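Local coordinates for protein malate dehydrogenase (Naegleria fowleri, PDB 6UM4) that probably catalyses the reversible oxidation of malate to oxaloacetate with a nicotinamide cofactor, at residues Ser112-Ile117 against Leu131-Arg136; Asp175-Leu180 against Glu207-Gln212; Ala357-Gly362 against Gly382-Ile387; Tyr364-Pro367 against Trp371-Met374. All coordinates share one frame; numbering follows the deposited sequence.

Contact 1. Residues Ser112-Ile117 against Leu131-Arg136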
loop_
_atom_site.group_PDB
_atom_site.type_symbol
_atom_site.label_atom_id
_atom_site.label_comp_id
_atom_site.label_asym_id
_atom_site.label_seq_id
_atom_site.Cartn_x
_atom_site.Cartn_y
_atom_site.Cartn_z
ATOM N N SER A 112 2.086 -4.626 2.380
ATOM C CA SER A 112 1.091 -3.691 1.866
ATOM C C SER A 112 0.123 -3.224 2.942
ATOM O O SER A 112 -0.305 -2.063 2.920
ATOM C CB SER A 112 0.320 -4.312 0.692
ATOM O OG SER A 112 1.160 -4.444 -0.445
ATOM N N LEU A 113 -0.218 -4.092 3.896
ATOM C CA LEU A 113 -1.229 -3.756 4.896
ATOM C C LEU A 113 -0.786 -2.626 5.828
ATOM O O LEU A 113 -1.560 -1.707 6.135
ATOM C CB LEU A 113 -1.557 -4.995 5.717
ATOM C CG LEU A 113 -2.601 -4.746 6.785
ATOM C CD1 LEU A 113 -3.974 -4.882 6.146
ATOM C CD2 LEU A 113 -2.436 -5.738 7.913
ATOM N N LEU A 114 0.426 -2.719 6.366
ATOM C CA LEU A 114 0.747 -1.870 7.508
ATOM C C LEU A 114 0.764 -0.395 7.105
ATOM O O LEU A 114 0.318 0.465 7.878
ATOM C CB LEU A 114 2.078 -2.311 8.114
ATOM C CG LEU A 114 2.063 -3.741 8.681
ATOM C CD1 LEU A 114 3.470 -4.122 9.141
ATOM C CD2 LEU A 114 1.041 -3.938 9.806
ATOM N N PHE A 115 1.249 -0.081 5.887
ATOM C CA PHE A 115 1.280 1.313 5.447
ATOM C C PHE A 115 -0.127 1.872 5.251
ATOM O O PHE A 115 -0.347 3.067 5.476
ATOM C CB PHE A 115 2.104 1.475 4.147
ATOM C CG PHE A 115 3.604 1.443 4.350
ATOM C CD1 PHE A 115 4.337 2.612 4.385
ATOM C CD2 PHE A 115 4.271 0.234 4.527
ATOM C CE1 PHE A 115 5.712 2.587 4.589
ATOM C CE2 PHE A 115 5.623 0.192 4.737
ATOM C CZ PHE A 115 6.357 1.376 4.771
ATOM N N ARG A 116 -1.091 1.032 4.879
ATOM C CA ARG A 116 -2.474 1.463 4.723
ATOM C C ARG A 116 -3.235 1.392 6.041
ATOM O O ARG A 116 -4.422 1.738 6.096
ATOM C CB ARG A 116 -3.177 0.624 3.633
ATOM C CG ARG A 116 -2.515 0.841 2.261
ATOM C CD ARG A 116 -3.138 -0.004 1.166
ATOM N NE ARG A 116 -4.478 0.479 0.861
ATOM C CZ ARG A 116 -5.325 -0.131 0.036
ATOM N NH1 ARG A 116 -4.977 -1.260 -0.561
ATOM N NH2 ARG A 116 -6.520 0.391 -0.177
ATOM N N ILE A 117 -2.574 0.949 7.101
ATOM C CA ILE A 117 -3.017 1.264 8.453
ATOM C C ILE A 117 -2.383 2.566 8.938
ATOM O O ILE A 117 -3.071 3.488 9.388
ATOM C CB ILE A 117 -2.687 0.094 9.401
ATOM C CG1 ILE A 117 -3.476 -1.160 9.016
ATOM C CG2 ILE A 117 -3.021 0.448 10.850
ATOM C CD1 ILE A 117 -2.965 -2.366 9.768
ATOM N N LEU A 131 0.964 -0.023 16.577
ATOM C CA LEU A 131 1.111 -1.322 15.939
ATOM C C LEU A 131 1.923 -2.231 16.843
ATOM O O LEU A 131 3.017 -1.865 17.281
ATOM C CB LEU A 131 1.794 -1.181 14.581
ATOM C CG LEU A 131 0.974 -0.550 13.454
ATOM C CD1 LEU A 131 1.851 -0.335 12.219
ATOM C CD2 LEU A 131 -0.184 -1.438 13.144
ATOM N N ARG A 132 1.388 -3.408 17.122
ATOM C CA ARG A 132 2.125 -4.453 17.812
ATOM C C ARG A 132 2.322 -5.572 16.806
ATOM O O ARG A 132 1.366 -6.273 16.452
ATOM C CB ARG A 132 1.377 -4.914 19.064
ATOM C CG ARG A 132 1.218 -3.796 20.108
ATOM C CD ARG A 132 0.555 -4.300 21.403
ATOM N NE ARG A 132 1.489 -5.004 22.268
ATOM C CZ ARG A 132 2.299 -4.391 23.137
ATOM N NH1 ARG A 132 2.415 -3.065 23.112
ATOM N NH2 ARG A 132 3.104 -5.104 23.922
ATOM N N LEU A 133 3.557 -5.743 16.370
ATOM C CA LEU A 133 3.902 -6.575 15.225
ATOM C C LEU A 133 4.503 -7.879 15.718
ATOM O O LEU A 133 5.514 -7.863 16.426
ATOM C CB LEU A 133 4.903 -5.850 14.323
ATOM C CG LEU A 133 4.451 -4.487 13.813
ATOM C CD1 LEU A 133 5.497 -3.909 12.852
ATOM C CD2 LEU A 133 3.085 -4.652 13.116
ATOM N N LEU A 134 3.910 -8.996 15.308
ATOM C CA LEU A 134 4.303 -10.321 15.767
ATOM C C LEU A 134 4.894 -11.122 14.616
ATOM O O LEU A 134 4.373 -11.094 13.500
ATOM C CB LEU A 134 3.092 -11.069 16.342
ATOM C CG LEU A 134 3.329 -12.538 16.670
ATOM C CD1 LEU A 134 4.375 -12.601 17.761
ATOM C CD2 LEU A 134 2.057 -13.226 17.112
ATOM N N GLU A 135 5.987 -11.826 14.885
ATOM C CA GLU A 135 6.600 -12.697 13.895
ATOM C C GLU A 135 7.189 -13.904 14.609
ATOM O O GLU A 135 7.271 -13.947 15.839
ATOM C CB GLU A 135 7.693 -11.961 13.081
ATOM C CG GLU A 135 7.300 -11.560 11.665
ATOM C CD GLU A 135 6.915 -12.753 10.762
ATOM O OE1 GLU A 135 7.290 -13.909 11.072
ATOM O OE2 GLU A 135 6.219 -12.531 9.744
ATOM N N ARG A 136 7.621 -14.880 13.817
ATOM C CA ARG A 136 8.347 -16.013 14.349
ATOM C C ARG A 136 9.697 -15.553 14.896
ATOM O O ARG A 136 10.217 -14.510 14.487
ATOM C CB ARG A 136 8.540 -17.068 13.263
ATOM C CG ARG A 136 7.271 -17.862 12.950
ATOM C CD ARG A 136 7.537 -18.985 11.952
ATOM N NE ARG A 136 6.314 -19.401 11.264
ATOM C CZ ARG A 136 5.549 -20.431 11.626
ATOM N NH1 ARG A 136 5.878 -21.172 12.679
ATOM N NH2 ARG A 136 4.452 -20.723 10.929
#
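Leu114 and Ile117 meet Leu131 and Leu133 without one hydrogen bond between them; the polar bond of the segment lies just past the strand, where the backbone N of Arg136 donates to Glu135 OE1 at 2.9 Å. It reaches that oxygen on its anti side, 27° out of the carboxylate plane, while Glu135 OE2 takes a hydrogen bond from Cys106 N, so both oxygens of the group are held. The apolar contact itself is a short row of methyls. Leu114 and Leu133 meet end to end through their methyls, Leu133 CD2 resting 4.0 Å from Leu114 CD2 and equally close to CD1, in the fork of the partner. This is helix-on-sheet packing in the first beta-alpha-beta unit of a Rossmann fold, strand 98-102, helix 108-118 and strand 129-134, with the helix running back at 171° to the strand it leads into. One turn on, Ile117 turns CG2 away from its own backbone N and lays it 4.1 Å from Leu131 CD2. Val146 and Leu150 of helix 140-151 close in on the leucines, and Phe115, pointing away from the strand, packs on Ala333 of the second subunit.

Contact 2. Residues Asp175-Leu180 against Glu207-Gln212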
loop_
_atom_site.group_PDB
_atom_site.type_symbol
_atom_site.label_atom_id
_atom_site.label_comp_id
_atom_site.label_asym_id
_atom_site.label_seq_id
_atom_site.Cartn_x
_atom_site.Cartn_y
_atom_site.Cartn_z
ATOM N N ASP A 175 -6.860 -3.558 20.711
ATOM C CA ASP A 175 -8.225 -3.220 20.338
ATOM C C ASP A 175 -8.628 -3.916 19.054
ATOM O O ASP A 175 -9.821 -4.147 18.822
ATOM C CB ASP A 175 -8.394 -1.715 20.135
ATOM C CG ASP A 175 -8.141 -0.941 21.374
ATOM O OD1 ASP A 175 -8.832 -1.206 22.380
ATOM O OD2 ASP A 175 -7.252 -0.065 21.333
ATOM N N TYR A 176 -7.636 -4.231 18.228
ATOM C CA TYR A 176 -7.810 -4.872 16.942
ATOM C C TYR A 176 -6.697 -5.883 16.753
ATOM O O TYR A 176 -5.569 -5.673 17.203
ATOM C CB TYR A 176 -7.766 -3.841 15.811
ATOM C CG TYR A 176 -8.809 -2.765 15.944
ATOM C CD1 TYR A 176 -10.141 -3.018 15.637
ATOM C CD2 TYR A 176 -8.481 -1.513 16.397
ATOM C CE1 TYR A 176 -11.112 -2.027 15.764
ATOM C CE2 TYR A 176 -9.440 -0.516 16.528
ATOM C CZ TYR A 176 -10.750 -0.777 16.209
ATOM O OH TYR A 176 -11.695 0.219 16.353
ATOM N N ALA A 177 -7.018 -6.985 16.088
ATOM C CA ALA A 177 -5.988 -7.942 15.718
ATOM C C ALA A 177 -6.275 -8.452 14.312
ATOM O O ALA A 177 -7.395 -8.867 14.008
ATOM C CB ALA A 177 -5.890 -9.096 16.725
ATOM N N ILE A 178 -5.258 -8.421 13.462
ATOM C CA ILE A 178 -5.332 -8.953 12.107
ATOM C C ILE A 178 -4.348 -10.110 12.037
ATOM O O ILE A 178 -3.141 -9.920 12.233
ATOM C CB ILE A 178 -5.021 -7.885 11.037
ATOM C CG1 ILE A 178 -6.059 -6.767 11.120
ATOM C CG2 ILE A 178 -5.037 -8.499 9.629
ATOM C CD1 ILE A 178 -5.770 -5.601 10.220
ATOM N N LEU A 179 -4.866 -11.313 11.817
ATOM C CA LEU A 179 -4.073 -12.528 11.955
ATOM C C LEU A 179 -3.702 -13.030 10.572
ATOM O O LEU A 179 -4.481 -13.742 9.933
ATOM C CB LEU A 179 -4.846 -13.568 12.759
ATOM C CG LEU A 179 -5.214 -12.985 14.116
ATOM C CD1 LEU A 179 -5.773 -14.017 15.065
ATOM C CD2 LEU A 179 -3.956 -12.291 14.722
ATOM N N LEU A 180 -2.494 -12.653 10.122
ATOM C CA LEU A 180 -1.949 -13.075 8.840
ATOM C C LEU A 180 -1.096 -14.316 8.980
ATOM O O LEU A 180 -0.984 -15.103 8.030
ATOM C CB LEU A 180 -1.094 -11.959 8.223
ATOM C CG LEU A 180 -1.722 -10.571 8.117
ATOM C CD1 LEU A 180 -0.689 -9.540 7.628
ATOM C CD2 LEU A 180 -2.907 -10.616 7.163
ATOM N N GLU A 207 -6.223 -18.047 23.054
ATOM C CA GLU A 207 -5.914 -18.036 24.479
ATOM C C GLU A 207 -5.222 -16.737 24.866
ATOM O O GLU A 207 -5.558 -16.114 25.881
ATOM C CB GLU A 207 -5.044 -19.250 24.830
ATOM C CG GLU A 207 -5.816 -20.566 24.924
ATOM C CD GLU A 207 -4.916 -21.791 24.998
ATOM O OE1 GLU A 207 -3.699 -21.670 24.737
ATOM O OE2 GLU A 207 -5.437 -22.888 25.289
ATOM N N ALA A 208 -4.248 -16.310 24.062
ATOM C CA ALA A 208 -3.538 -15.065 24.357
ATOM C C ALA A 208 -4.462 -13.865 24.199
ATOM O O ALA A 208 -4.435 -12.942 25.022
ATOM C CB ALA A 208 -2.315 -14.925 23.444
ATOM N N LEU A 209 -5.283 -13.868 23.139
ATOM C CA LEU A 209 -6.245 -12.793 22.917
ATOM C C LEU A 209 -7.186 -12.667 24.102
ATOM O O LEU A 209 -7.413 -11.566 24.618
ATOM C CB LEU A 209 -7.043 -13.045 21.625
ATOM C CG LEU A 209 -6.528 -12.543 20.263
ATOM C CD1 LEU A 209 -7.203 -13.277 19.085
ATOM C CD2 LEU A 209 -6.710 -11.034 20.099
ATOM N N ASN A 210 -7.739 -13.798 24.552
ATOM C CA ASN A 210 -8.703 -13.754 25.635
ATOM C C ASN A 210 -8.071 -13.158 26.877
ATOM O O ASN A 210 -8.695 -12.351 27.573
ATOM C CB ASN A 210 -9.249 -15.157 25.920
ATOM C CG ASN A 210 -10.555 -15.118 26.675
ATOM O OD1 ASN A 210 -11.604 -14.901 26.084
ATOM N ND2 ASN A 210 -10.500 -15.321 27.990
ATOM N N LYS A 211 -6.814 -13.508 27.134
ATOM C CA LYS A 211 -6.117 -13.044 28.329
ATOM C C LYS A 211 -5.660 -11.589 28.227
ATOM O O LYS A 211 -5.831 -10.822 29.177
ATOM C CB LYS A 211 -4.920 -13.952 28.586
ATOM C CG LYS A 211 -3.979 -13.469 29.636
ATOM C CD LYS A 211 -2.731 -14.323 29.638
ATOM C CE LYS A 211 -1.706 -13.781 30.631
ATOM N NZ LYS A 211 -0.355 -14.289 30.288
ATOM N N GLN A 212 -5.123 -11.176 27.078
ATOM C CA GLN A 212 -4.328 -9.955 26.964
ATOM C C GLN A 212 -5.024 -8.783 26.292
ATOM O O GLN A 212 -4.752 -7.634 26.669
ATOM C CB GLN A 212 -3.041 -10.243 26.185
ATOM C CG GLN A 212 -2.127 -11.264 26.841
ATOM C CD GLN A 212 -1.429 -10.678 28.064
ATOM O OE1 GLN A 212 -1.967 -10.691 29.161
ATOM N NE2 GLN A 212 -0.240 -10.118 27.858
#
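Leu209, reaching in from the last turns of helix 191-212, sets its two methyls on Ala177 and Leu179 of the strand. The apolar contacts carry the whole junction. CD2 of Leu209 sits 4.0 Å from the CB of Ala177, and CD1 of Leu209 lies 4.3 Å from CD1 of Leu179, so each branch of the fork has its own partner. The chi1 of Leu209 is -88°, well off the usual -60°, and from there the isobutyl group spans the gap between helix and strand. Because Ala177 offers only a methyl, the leucine does most of the reaching, its CA and that of Ala177 being 8.7 Å apart. The ring of Phe171, from helix 167-171, packs on both Ala177 and Leu209 and extends this greasy layer.

Polar bonds run within the segments or to other parts of the chain, never across this interface. In the helix, Gln212 N binds Ala208 O at 2.8 Å and Lys211 N binds Glu207 O at 3.2 Å, keeping the turn that carries Leu209 regular. At the start of the strand, Asp175 divides its carboxylate, OD2 accepting from Thr99 N and OD1 from Asn214 ND2; it thereby ties this end to strand 98-102 and to the loop after the helix. Ala177 and Leu179, two positions apart, point to the same face of the sheet, and the helix covers that face on its way to strand 218-221: a beta-alpha-beta crossover of the Rossmann-type nucleotide-binding domain.

Contact 3. Residues Ala357-Gly362 against Gly382-Ile387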
loop_
_atom_site.group_PDB
_atom_site.type_symbol
_atom_site.label_atom_id
_atom_site.label_comp_id
_atom_site.label_asym_id
_atom_site.label_seq_id
_atom_site.Cartn_x
_atom_site.Cartn_y
_atom_site.Cartn_z
ATOM N N ALA A 357 -17.006 -13.900 6.878
ATOM C CA ALA A 357 -17.198 -15.224 7.475
ATOM C C ALA A 357 -17.409 -15.061 8.976
ATOM O O ALA A 357 -16.481 -14.676 9.699
ATOM C CB ALA A 357 -16.000 -16.127 7.195
ATOM N N ILE A 358 -18.605 -15.388 9.452
ATOM C CA ILE A 358 -19.019 -15.016 10.805
ATOM C C ILE A 358 -19.522 -16.266 11.525
ATOM O O ILE A 358 -19.850 -17.277 10.881
ATOM C CB ILE A 358 -20.099 -13.909 10.770
ATOM C CG1 ILE A 358 -21.428 -14.495 10.269
ATOM C CG2 ILE A 358 -19.680 -12.771 9.820
ATOM C CD1 ILE A 358 -22.556 -13.494 10.172
ATOM N N PRO A 359 -19.573 -16.247 12.864
ATOM C CA PRO A 359 -20.164 -17.393 13.573
ATOM C C PRO A 359 -21.620 -17.573 13.180
ATOM O O PRO A 359 -22.422 -16.633 13.224
ATOM C CB PRO A 359 -20.022 -17.023 15.060
ATOM C CG PRO A 359 -19.865 -15.534 15.071
ATOM C CD PRO A 359 -19.080 -15.226 13.803
ATOM N N SER A 360 -21.962 -18.793 12.806
ATOM C CA SER A 360 -23.346 -19.090 12.467
ATOM C C SER A 360 -24.204 -19.152 13.728
ATOM O O SER A 360 -23.935 -19.936 14.648
ATOM C CB SER A 360 -23.426 -20.405 11.706
ATOM O OG SER A 360 -24.771 -20.788 11.544
ATOM N N ARG A 361 -25.229 -18.303 13.778
ATOM C CA ARG A 361 -26.340 -18.450 14.708
ATOM C C ARG A 361 -27.563 -19.063 14.026
ATOM O O ARG A 361 -28.702 -18.805 14.430
ATOM C CB ARG A 361 -26.690 -17.099 15.333
ATOM C CG ARG A 361 -25.513 -16.361 16.004
ATOM C CD ARG A 361 -25.034 -17.087 17.272
ATOM N NE ARG A 361 -24.006 -16.337 18.007
ATOM C CZ ARG A 361 -23.512 -16.687 19.195
ATOM N NH1 ARG A 361 -24.058 -17.678 19.884
ATOM N NH2 ARG A 361 -22.572 -15.946 19.769
ATOM N N GLY A 362 -27.354 -19.859 12.980
ATOM C CA GLY A 362 -28.453 -20.480 12.264
ATOM C C GLY A 362 -29.113 -19.636 11.202
ATOM O O GLY A 362 -30.167 -20.030 10.703
ATOM N N GLY A 382 -18.075 -1.977 15.106
ATOM C CA GLY A 382 -17.967 -3.401 15.352
ATOM C C GLY A 382 -19.230 -4.211 15.160
ATOM O O GLY A 382 -19.176 -5.439 15.288
ATOM N N LYS A 383 -20.341 -3.590 14.777
ATOM C CA LYS A 383 -21.628 -4.275 14.694
ATOM C C LYS A 383 -22.010 -4.545 13.243
ATOM O O LYS A 383 -22.007 -3.631 12.411
ATOM C CB LYS A 383 -22.710 -3.443 15.387
ATOM C CG LYS A 383 -22.343 -3.039 16.814
ATOM C CD LYS A 383 -23.019 -1.734 17.212
ATOM C CE LYS A 383 -22.751 -1.362 18.675
ATOM N NZ LYS A 383 -21.332 -0.982 18.998
ATOM N N TYR A 384 -22.389 -5.788 12.956
ATOM C CA TYR A 384 -22.876 -6.174 11.638
ATOM C C TYR A 384 -24.095 -7.069 11.810
ATOM O O TYR A 384 -24.337 -7.624 12.884
ATOM C CB TYR A 384 -21.807 -6.910 10.800
ATOM C CG TYR A 384 -21.235 -8.141 11.481
ATOM C CD1 TYR A 384 -21.963 -9.324 11.567
ATOM C CD2 TYR A 384 -19.955 -8.122 12.030
ATOM C CE1 TYR A 384 -21.442 -10.454 12.200
ATOM C CE2 TYR A 384 -19.422 -9.247 12.642
ATOM C CZ TYR A 384 -20.166 -10.410 12.731
ATOM O OH TYR A 384 -19.633 -11.523 13.357
ATOM N N GLY A 385 -24.873 -7.185 10.729
ATOM C CA GLY A 385 -26.056 -8.027 10.695
ATOM C C GLY A 385 -26.259 -8.696 9.348
ATOM O O GLY A 385 -26.122 -8.068 8.284
ATOM N N VAL A 386 -26.576 -9.989 9.385
ATOM C CA VAL A 386 -26.834 -10.718 8.154
ATOM C C VAL A 386 -28.035 -10.107 7.450
ATOM O O VAL A 386 -29.032 -9.745 8.087
ATOM C CB VAL A 386 -27.058 -12.205 8.475
ATOM C CG1 VAL A 386 -27.433 -12.974 7.227
ATOM C CG2 VAL A 386 -25.803 -12.785 9.124
ATOM N N ILE A 387 -27.940 -9.977 6.122
ATOM C CA ILE A 387 -29.078 -9.499 5.353
ATOM C C ILE A 387 -30.209 -10.499 5.514
ATOM O O ILE A 387 -30.024 -11.699 5.280
ATOM C CB ILE A 387 -28.699 -9.309 3.875
ATOM C CG1 ILE A 387 -27.504 -8.375 3.727
ATOM C CG2 ILE A 387 -29.887 -8.755 3.088
ATOM C CD1 ILE A 387 -27.803 -6.955 4.167
#
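The short strand segments 357-359 and 383-386, which hold Ile358 and Val386, cross almost at right angles, 92° with their axes 9.9 Å apart at closest approach, and no hydrogen bond links the two segments. Ile358 therefore meets its partners by side chain alone. Its CG1 branch is wedged between the backbone N and the carbonyl carbon (chi1 72°), and this carries CD1 onto Val386, where the CD1 to CG2 distance of 3.5 Å is tighter than normal van der Waals contact. The same isoleucine lies alongside Tyr384, the two side chains running in opposite senses. Ile358 CG2 is 3.8 Å from Tyr384 CE1, and CB of Ile358 comes within 3.6 Å of the phenol oxygen OH. That oxygen also approaches Pro359 CD at 3.8 Å, yet its polar partner lies elsewhere: Tyr384 OH is hydrogen-bonded to the carbonyl O of Glu243. Contact with Ile358 and Pro359 and the bond to Glu243 O hold the phenol end.

Beyond the strand the chain bends through an ST turn, with Gly362 N donating to Ser360 OG at 3.1 Å and an N-H...O angle of 160°. In this antiparallel sheet of the alpha/beta C-terminal domain, strand 371-380 runs between the two, pairing with Ile358 through Cys372 and with Gly385 through Gln377; the near-perpendicular crossing is consistent with a strongly twisted sheet. Strand 245-247 adds Thr246 against both Ile358 and Tyr384, while Trp346 of helix 332-348 meets the tyrosine ring.

Contact 4. Residues Tyr364-Pro367 against Trp371-Met374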
loop_
_atom_site.group_PDB
_atom_site.type_symbol
_atom_site.label_atom_id
_atom_site.label_comp_id
_atom_site.label_asym_id
_atom_site.label_seq_id
_atom_site.Cartn_x
_atom_site.Cartn_y
_atom_site.Cartn_z
ATOM N N TYR A 364 -30.376 -18.440 7.829
ATOM C CA TYR A 364 -30.717 -19.216 6.635
ATOM C C TYR A 364 -30.611 -20.729 6.873
ATOM O O TYR A 364 -30.359 -21.508 5.952
ATOM C CB TYR A 364 -29.874 -18.744 5.437
ATOM C CG TYR A 364 -30.259 -17.319 5.093
ATOM C CD1 TYR A 364 -31.442 -17.055 4.412
ATOM C CD2 TYR A 364 -29.492 -16.244 5.505
ATOM C CE1 TYR A 364 -31.841 -15.764 4.127
ATOM C CE2 TYR A 364 -29.879 -14.941 5.230
ATOM C CZ TYR A 364 -31.052 -14.710 4.534
ATOM O OH TYR A 364 -31.466 -13.425 4.256
ATOM N N GLY A 365 -30.781 -21.157 8.124
ATOM C CA GLY A 365 -30.723 -22.564 8.470
ATOM C C GLY A 365 -29.339 -23.165 8.502
ATOM O O GLY A 365 -29.216 -24.389 8.633
ATOM N N ILE A 366 -28.300 -22.341 8.438
ATOM C CA ILE A 366 -26.911 -22.819 8.406
ATOM C C ILE A 366 -26.562 -23.461 9.745
ATOM O O ILE A 366 -26.934 -22.919 10.797
ATOM C CB ILE A 366 -25.970 -21.653 8.075
ATOM C CG1 ILE A 366 -26.203 -21.199 6.632
ATOM C CG2 ILE A 366 -24.523 -22.032 8.263
ATOM C CD1 ILE A 366 -25.524 -19.860 6.289
ATOM N N PRO A 367 -25.908 -24.623 9.765
ATOM C CA PRO A 367 -25.575 -25.262 11.045
ATOM C C PRO A 367 -24.757 -24.340 11.945
ATOM O O PRO A 367 -23.898 -23.587 11.481
ATOM C CB PRO A 367 -24.761 -26.491 10.628
ATOM C CG PRO A 367 -25.247 -26.801 9.222
ATOM C CD PRO A 367 -25.531 -25.455 8.607
ATOM N N TRP A 371 -17.992 -21.158 11.243
ATOM C CA TRP A 371 -17.900 -19.817 10.694
ATOM C C TRP A 371 -18.211 -19.898 9.206
ATOM O O TRP A 371 -17.653 -20.734 8.487
ATOM C CB TRP A 371 -16.517 -19.210 10.928
ATOM C CG TRP A 371 -16.418 -18.297 12.131
ATOM C CD1 TRP A 371 -16.055 -16.980 12.132
ATOM C CD2 TRP A 371 -16.688 -18.638 13.499
ATOM N NE1 TRP A 371 -16.090 -16.485 13.407
ATOM C CE2 TRP A 371 -16.456 -17.480 14.270
ATOM C CE3 TRP A 371 -17.080 -19.810 14.142
ATOM C CZ2 TRP A 371 -16.615 -17.453 15.671
ATOM C CZ3 TRP A 371 -17.252 -19.789 15.536
ATOM C CH2 TRP A 371 -17.021 -18.614 16.276
ATOM N N CYS A 372 -19.123 -19.055 8.759
ATOM C CA CYS A 372 -19.651 -19.176 7.417
ATOM C C CYS A 372 -19.867 -17.791 6.861
ATOM O O CYS A 372 -20.487 -16.960 7.526
ATOM C CB CYS A 372 -20.962 -19.953 7.440
ATOM S SG CYS A 372 -21.726 -20.155 5.836
ATOM N N SER A 373 -19.383 -17.568 5.641
ATOM C CA SER A 373 -19.545 -16.284 4.975
ATOM C C SER A 373 -21.001 -16.078 4.587
ATOM O O SER A 373 -21.691 -17.014 4.151
ATOM C CB SER A 373 -18.641 -16.223 3.739
ATOM O OG SER A 373 -18.600 -14.936 3.134
ATOM N N MET A 374 -21.495 -14.866 4.813
ATOM C CA MET A 374 -22.881 -14.524 4.523
ATOM C C MET A 374 -22.928 -13.077 4.062
ATOM O O MET A 374 -22.061 -12.280 4.429
ATOM C CB MET A 374 -23.782 -14.691 5.759
ATOM C CG MET A 374 -23.726 -16.038 6.436
ATOM S SD MET A 374 -24.840 -16.156 7.865
ATOM C CE MET A 374 -23.994 -17.488 8.725
#
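Ile366 carries this contact from the loop side, setting its CD1 methyl against both Cys372 SG and Met374 CE of the strand. The ends of Ile366 and Met374 face each other, CD1 of the isoleucine lying 3.7 Å from the methionine CE and 4.1 Å from its SD. Met374 gets there as an extended chain, chi2 at -179°, which carries its terminal methyl back over Cys372, beside Ile366 CD1. Nearer the strand, Cys372 SG lies 3.8 Å from Ile366 CD1, its sulfur swung opposite its own backbone N (chi1 179°). The second branch, Ile366 CG2, comes within 4.2 Å of that sulfur, so two of the isoleucine methyls touch it, CG2 at the limit of contact. Cys372 and Met374 are two positions apart on one strand and point to the same side, whereas Trp371 and Ser373 point away from the loop.

Polar bonds hold the loop at Tyr364 and Pro367, with a weak one between Ser360 OG and Ile366 O. Tyr364 OH is hydrogen-bonded to both the backbone O of Ile387 and Leu390 N, and its ring meets Trp277 edge-to-face. Pro367 O, at the other end, is hydrogen-bonded to Ser360 OG. Tyr364 and Gly365 both have positive phi, a left-handed pair that turns the chain before Ile366.

Within the alpha/beta C-terminal domain of the lactate/malate dehydrogenase family, the loop joins strand 353-359 to strand 371-380, its antiparallel neighbour in the sheet, and is backed by helix 394-414, whose Leu407 touches Cys372 while Val404 and Ile408 pack on Pro367.

Overall arrangement
The four contacts divide between two domains. Contacts 1 and 2, their centres 14 Å apart, belong to the NAD-binding domain and share its six-stranded parallel sheet; they touch where Leu113 packs on Ile178 and Leu180. Contacts 3 and 4 lie in the alpha/beta C-terminal domain, centres 9 Å apart, connected by neighbouring strands 353-359 and 371-380 of one antiparallel sheet. Contact 4 falls within the chain span bridged by contact 3, and the other contacts follow in series. Contacts 1 and 3 lie on opposite sides of the chain's centre, 26 Å between centres; contacts 2 and 3 approach to about 7 Å between nearest atoms. Contact 3 also reaches edge strand 245-247 of the parallel sheet, helping to join the domains.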